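Local coordinates for protein hydrolase, haloacid dehalogenase-like family (Pseudomonas syringae pv. tomato, PDB 3S6J) that binds calcium, belongs to the haloacid dehalogenase-like hydrolases and may act as a sugar phosphatase, at residues N24-E30 and H79-R85; G117-A121 and I137-D141. All coordinates share one frame. Residue numbers count along the deposited sequence, not the author numbering.

Contact 1. Residues N24-E30 and H79-R85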
loop_
_atom_site.group_PDB
_atom_site.type_symbol
_atom_site.label_atom_id
_atom_site.label_comp_id
_atom_site.label_asym_id
_atom_site.label_seq_id
_atom_site.Cartn_x
_atom_site.Cartn_y
_atom_site.Cartn_z
ATOM N N ASN E 24 8.364 -5.179 -4.681
ATOM C CA ASN E 24 8.278 -6.464 -3.998
ATOM C C ASN E 24 6.846 -6.995 -4.122
ATOM O O ASN E 24 6.633 -8.106 -4.590
ATOM C CB ASN E 24 8.725 -6.336 -2.535
ATOM C CG ASN E 24 9.231 -7.639 -1.953
ATOM O OD1 ASN E 24 9.076 -8.695 -2.553
ATOM N ND2 ASN E 24 9.847 -7.568 -0.784
ATOM N N VAL E 25 5.862 -6.175 -3.762
ATOM C CA VAL E 25 4.460 -6.547 -3.937
ATOM C C VAL E 25 4.145 -7.065 -5.353
ATOM O O VAL E 25 3.545 -8.131 -5.516
ATOM C CB VAL E 25 3.492 -5.373 -3.566
ATOM C CG1 VAL E 25 2.050 -5.813 -3.718
ATOM C CG2 VAL E 25 3.718 -4.922 -2.144
ATOM N N ALA E 26 4.548 -6.316 -6.370
ATOM C CA ALA E 26 4.255 -6.681 -7.756
ATOM C C ALA E 26 4.902 -8.013 -8.127
ATOM O O ALA E 26 4.279 -8.863 -8.783
ATOM C CB ALA E 26 4.715 -5.575 -8.693
ATOM N N ALA E 27 6.133 -8.209 -7.660
ATOM C CA ALA E 27 6.864 -9.459 -7.860
ATOM C C ALA E 27 6.159 -10.656 -7.214
ATOM O O ALA E 27 6.070 -11.728 -7.821
ATOM C CB ALA E 27 8.297 -9.336 -7.335
ATOM N N TRP E 28 5.697 -10.495 -5.970
ATOM C CA TRP E 28 4.935 -11.566 -5.343
ATOM C C TRP E 28 3.628 -11.836 -6.087
ATOM O O TRP E 28 3.252 -12.994 -6.274
ATOM C CB TRP E 28 4.681 -11.302 -3.856
ATOM C CG TRP E 28 5.873 -11.655 -3.035
ATOM C CD1 TRP E 28 6.673 -10.800 -2.338
ATOM C CD2 TRP E 28 6.452 -12.963 -2.883
ATOM N NE1 TRP E 28 7.694 -11.487 -1.748
ATOM C CE2 TRP E 28 7.585 -12.820 -2.060
ATOM C CE3 TRP E 28 6.110 -14.237 -3.351
ATOM C CZ2 TRP E 28 8.392 -13.907 -1.694
ATOM C CZ3 TRP E 28 6.908 -15.325 -2.981
ATOM C CH2 TRP E 28 8.033 -15.153 -2.163
ATOM N N LYS E 29 2.954 -10.765 -6.518
ATOM C CA LYS E 29 1.666 -10.887 -7.191
ATOM C C LYS E 29 1.776 -11.726 -8.465
ATOM O O LYS E 29 0.948 -12.597 -8.729
ATOM C CB LYS E 29 1.082 -9.506 -7.515
ATOM C CG LYS E 29 -0.240 -9.560 -8.281
ATOM C CD LYS E 29 -1.305 -10.354 -7.495
ATOM C CE LYS E 29 -2.683 -10.098 -8.084
ATOM N NZ LYS E 29 -3.664 -11.150 -7.709
ATOM N N GLU E 30 2.820 -11.453 -9.232
ATOM C CA GLU E 30 3.110 -12.143 -10.481
ATOM C C GLU E 30 3.475 -13.595 -10.228
ATOM O O GLU E 30 2.999 -14.499 -10.936
ATOM C CB GLU E 30 4.250 -11.412 -11.196
ATOM C CG GLU E 30 4.880 -12.161 -12.337
ATOM C CD GLU E 30 5.789 -11.251 -13.152
ATOM O OE1 GLU E 30 5.776 -10.027 -12.906
ATOM O OE2 GLU E 30 6.517 -11.749 -14.037
ATOM N N HIS E 79 9.427 -15.198 -7.783
ATOM C CA HIS E 79 9.540 -13.884 -7.157
ATOM C C HIS E 79 10.898 -13.228 -7.430
ATOM O O HIS E 79 10.943 -12.084 -7.861
ATOM C CB HIS E 79 9.276 -13.974 -5.659
ATOM C CG HIS E 79 9.594 -12.712 -4.915
ATOM N ND1 HIS E 79 10.780 -12.530 -4.237
ATOM C CD2 HIS E 79 8.870 -11.592 -4.723
ATOM C CE1 HIS E 79 10.773 -11.341 -3.662
ATOM N NE2 HIS E 79 9.632 -10.745 -3.949
ATOM N N ALA E 80 11.996 -13.948 -7.199
ATOM C CA ALA E 80 13.321 -13.392 -7.484
ATOM C C ALA E 80 13.428 -12.928 -8.924
ATOM O O ALA E 80 13.947 -11.857 -9.202
ATOM C CB ALA E 80 14.410 -14.402 -7.192
ATOM N N GLN E 81 12.929 -13.744 -9.843
ATOM C CA GLN E 81 12.992 -13.415 -11.251
ATOM C C GLN E 81 12.178 -12.162 -11.564
ATOM O O GLN E 81 12.674 -11.253 -12.232
ATOM C CB GLN E 81 12.558 -14.610 -12.101
ATOM C CG GLN E 81 13.583 -15.759 -12.075
ATOM C CD GLN E 81 12.962 -17.153 -12.142
ATOM O OE1 GLN E 81 11.973 -17.385 -12.851
ATOM N NE2 GLN E 81 13.553 -18.093 -11.401
ATOM N N ALA E 82 10.941 -12.095 -11.079
ATOM C CA ALA E 82 10.124 -10.911 -11.334
ATOM C C ALA E 82 10.759 -9.672 -10.710
ATOM O O ALA E 82 10.713 -8.590 -11.290
ATOM C CB ALA E 82 8.697 -11.099 -10.848
ATOM N N TYR E 83 11.363 -9.831 -9.536
ATOM C CA TYR E 83 12.008 -8.695 -8.879
ATOM C C TYR E 83 13.163 -8.189 -9.742
ATOM O O TYR E 83 13.248 -7.006 -10.018
ATOM C CB TYR E 83 12.511 -9.060 -7.476
ATOM C CG TYR E 83 12.794 -7.857 -6.596
ATOM C CD1 TYR E 83 14.101 -7.434 -6.338
ATOM C CD2 TYR E 83 11.749 -7.134 -6.031
ATOM C CE1 TYR E 83 14.353 -6.335 -5.529
ATOM C CE2 TYR E 83 11.987 -6.028 -5.236
ATOM C CZ TYR E 83 13.285 -5.634 -4.987
ATOM O OH TYR E 83 13.484 -4.532 -4.192
ATOM N N GLU E 84 14.046 -9.089 -10.160
ATOM C CA GLU E 84 15.165 -8.715 -11.007
ATOM C C GLU E 84 14.661 -7.848 -12.154
ATOM O O GLU E 84 15.262 -6.817 -12.478
ATOM C CB GLU E 84 15.874 -9.955 -11.575
ATOM C CG GLU E 84 16.395 -10.948 -10.529
ATOM C CD GLU E 84 17.081 -12.171 -11.158
ATOM O OE1 GLU E 84 17.138 -13.248 -10.498
ATOM O OE2 GLU E 84 17.556 -12.054 -12.321
ATOM N N ARG E 85 13.553 -8.254 -12.772
ATOM C CA ARG E 85 13.037 -7.512 -13.922
ATOM C C ARG E 85 12.609 -6.105 -13.526
ATOM O O ARG E 85 12.477 -5.232 -14.365
ATOM C CB ARG E 85 11.892 -8.266 -14.604
ATOM C CG ARG E 85 12.340 -9.555 -15.303
ATOM C CD ARG E 85 11.233 -10.205 -16.118
ATOM N NE ARG E 85 10.137 -10.713 -15.295
ATOM C CZ ARG E 85 10.025 -11.971 -14.864
ATOM N NH1 ARG E 85 10.956 -12.875 -15.168
ATOM N NH2 ARG E 85 8.981 -12.324 -14.117
#

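Contact 2. Residues G117-A121 and I137-D141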
loop_
_atom_site.group_PDB
_atom_site.type_symbol
_atom_site.label_atom_id
_atom_site.label_comp_id
_atom_site.label_asym_id
_atom_site.label_seq_id
_atom_site.Cartn_x
_atom_site.Cartn_y
_atom_site.Cartn_z
ATOM N N GLY E 117 16.854 -12.267 0.974
ATOM C CA GLY E 117 18.102 -12.989 0.815
ATOM C C GLY E 117 19.096 -12.136 0.048
ATOM O O GLY E 117 18.774 -11.021 -0.375
ATOM N N ILE E 118 20.303 -12.660 -0.135
ATOM C CA ILE E 118 21.383 -11.930 -0.802
ATOM C C ILE E 118 20.973 -11.249 -2.120
ATOM O O ILE E 118 21.435 -10.152 -2.423
ATOM C CB ILE E 118 22.605 -12.859 -1.022
ATOM C CG1 ILE E 118 23.344 -13.073 0.298
ATOM C CG2 ILE E 118 23.559 -12.286 -2.052
ATOM C CD1 ILE E 118 24.276 -11.927 0.665
ATOM N N ASP E 119 20.102 -11.898 -2.895
ATOM C CA ASP E 119 19.704 -11.383 -4.207
ATOM C C ASP E 119 18.976 -10.040 -4.128
ATOM O O ASP E 119 19.437 -9.027 -4.670
ATOM C CB ASP E 119 18.816 -12.397 -4.937
ATOM C CG ASP E 119 19.563 -13.666 -5.334
ATOM O OD1 ASP E 119 20.754 -13.805 -4.960
ATOM O OD2 ASP E 119 18.953 -14.527 -6.022
ATOM N N THR E 120 17.816 -10.039 -3.483
ATOM C CA THR E 120 17.065 -8.805 -3.329
ATOM C C THR E 120 17.934 -7.753 -2.656
ATOM O O THR E 120 18.000 -6.619 -3.106
ATOM C CB THR E 120 15.752 -9.017 -2.523
ATOM O OG1 THR E 120 15.996 -9.924 -1.442
ATOM C CG2 THR E 120 14.656 -9.601 -3.413
ATOM N N ALA E 121 18.610 -8.134 -1.581
ATOM C CA ALA E 121 19.407 -7.172 -0.829
ATOM C C ALA E 121 20.495 -6.499 -1.666
ATOM O O ALA E 121 20.802 -5.326 -1.463
ATOM C CB ALA E 121 20.002 -7.822 0.413
ATOM N N ILE E 137 25.682 -5.688 7.246
ATOM C CA ILE E 137 24.363 -6.150 6.839
ATOM C C ILE E 137 24.142 -7.616 7.185
ATOM O O ILE E 137 25.059 -8.436 7.100
ATOM C CB ILE E 137 24.123 -5.939 5.327
ATOM C CG1 ILE E 137 22.748 -6.475 4.925
ATOM C CG2 ILE E 137 25.215 -6.616 4.506
ATOM C CD1 ILE E 137 22.337 -6.086 3.520
ATOM N N VAL E 138 22.917 -7.927 7.592
ATOM C CA VAL E 138 22.491 -9.300 7.831
ATOM C C VAL E 138 21.311 -9.596 6.922
ATOM O O VAL E 138 20.423 -8.759 6.759
ATOM C CB VAL E 138 22.071 -9.512 9.298
ATOM C CG1 VAL E 138 21.417 -10.847 9.465
ATOM C CG2 VAL E 138 23.280 -9.423 10.205
ATOM N N THR E 139 21.314 -10.779 6.312
ATOM C CA THR E 139 20.216 -11.193 5.450
ATOM C C THR E 139 19.576 -12.482 5.952
ATOM O O THR E 139 20.064 -13.113 6.892
ATOM C CB THR E 139 20.677 -11.367 3.974
ATOM O OG1 THR E 139 21.514 -12.527 3.853
ATOM C CG2 THR E 139 21.451 -10.163 3.525
ATOM N N ARG E 140 18.474 -12.860 5.312
ATOM C CA ARG E 140 17.738 -14.069 5.651
ATOM C C ARG E 140 18.647 -15.289 5.563
ATOM O O ARG E 140 18.486 -16.256 6.304
ATOM C CB ARG E 140 16.560 -14.220 4.688
ATOM C CG ARG E 140 15.908 -15.573 4.701
ATOM C CD ARG E 140 15.002 -15.735 5.907
ATOM N NE ARG E 140 14.536 -17.112 6.010
ATOM C CZ ARG E 140 15.200 -18.054 6.660
ATOM N NH1 ARG E 140 16.344 -17.749 7.257
ATOM N NH2 ARG E 140 14.725 -19.296 6.720
ATOM N N ASP E 141 19.609 -15.233 4.651
ATOM C CA ASP E 141 20.583 -16.307 4.508
ATOM C C ASP E 141 21.536 -16.373 5.703
ATOM O O ASP E 141 22.340 -17.298 5.814
ATOM C CB ASP E 141 21.370 -16.132 3.211
ATOM C CG ASP E 141 20.469 -16.063 1.980
ATOM O OD1 ASP E 141 19.479 -16.832 1.908
ATOM O OD2 ASP E 141 20.758 -15.245 1.074
#

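Contact 1. Residues N24-E30 and H79-R85
Helices 21-34 and 69-85 belong to the helical cap characteristic of many haloacid dehalogenase (HAD) hydrolases, inserted after the first strand of the Rossmann-like core. Their segments cross at 135° between N-to-C directions, with axes only 8.1 Å apart at closest approach. His79 comes first and loses the most surface to the other helix. Its imidazole lies in an offset stack on the five-membered ring of Trp28, centroids 3.6 Å apart and planes 17° from parallel, while His79 CB sits over the six-membered ring in a CH-pi contact. At the edge of the imidazole, His79 NE2 donates a hydrogen bond to Asn24 OD1 at 2.5 Å. One turn on, Ala82 meets Ala27: Ala82 CA is 5.0 Å from Ala27 CA and Ala82 CB is 4.0 Å from Ala27 CB, and two such small residues let the backbones come this close. Tyr83 follows, turning its ring edge toward Asn24, with Tyr83 CE2 3.8 Å from Asn24 N; its hydroxyl bonds to Asn124, outside the cap. At the exposed end, Arg85 NH2 and Glu30 OE2 form a salt bridge at 2.5 Å, though its hydrogen-bond geometry is weak. The polar chemistry is therefore split between a largely buried His-Asn pair and a surface charge pair, with alanine packing between. Because Asn24 ND2 also bonds to Asp14, a calcium ligand, the His79-Asn24 pair ties the interface of the two cap helices to the metal site.

Contact 2. Residues G117-A121 and I137-D141
This is a helix-to-strand contact inside a beta-alpha-beta crossover of the Rossmann-like HAD core, where the start of helix 118-127 packs against strand 137-138 and the turn that follows it. The chain examined here is the HAD part of a longer protein, and strand 110-113, helix 118-127 and strand 137-138 make up the unit; strand 137-138 is the outermost on its side of the parallel sheet. Backbone bonds from Val138 to Ile112 and Thr114, and from Arg140 to Gly116, hold the two strands and their following loops side by side. On the buried side, Ala121 points its CB at the strand, 4.3 Å from Ile137 CD1 and 4.2 Å from Thr139 CG2, so a small helix residue rests on two branched side chains. Toward the surface, Ile118 CG1 comes within 4.0 Å of Thr139 OG1. Gly117 is the N-cap residue; lacking a side chain, it lets a carboxylate of the other segment approach, with Asp141 OD2 3.5 Å from Gly117 CA. Gly117 O starts the helix, accepting hydrogen bonds from Ala121 N at 3.1 Å and Thr120 OG1 at 3.2 Å. The first amide of the helix finds its acceptor across the contact: Ile118 N donates to Asp141 OD2 at 2.9 Å, with a nearly straight N-H...O angle of 172°.

Contact 1 is the larger, covering 387 Å² against 239 Å², and more of its residues are buried, although its Glu30-Arg85 end is exposed; it joins two helices of the cap. Contact 2 lies within the core domain, partly open to solvent, and joins a helix to an edge strand. Side chains do most of the work in the first, through ring stacking and paired polar groups, whereas the main bond of the second runs from a backbone amide to a carboxylate. They share no element but do touch: Tyr83 CD1 packs 3.7 Å from Thr120 CG2, and His79 CE1 lies 4.3 Å from that same methyl, so the cap rests directly on helix 118-127.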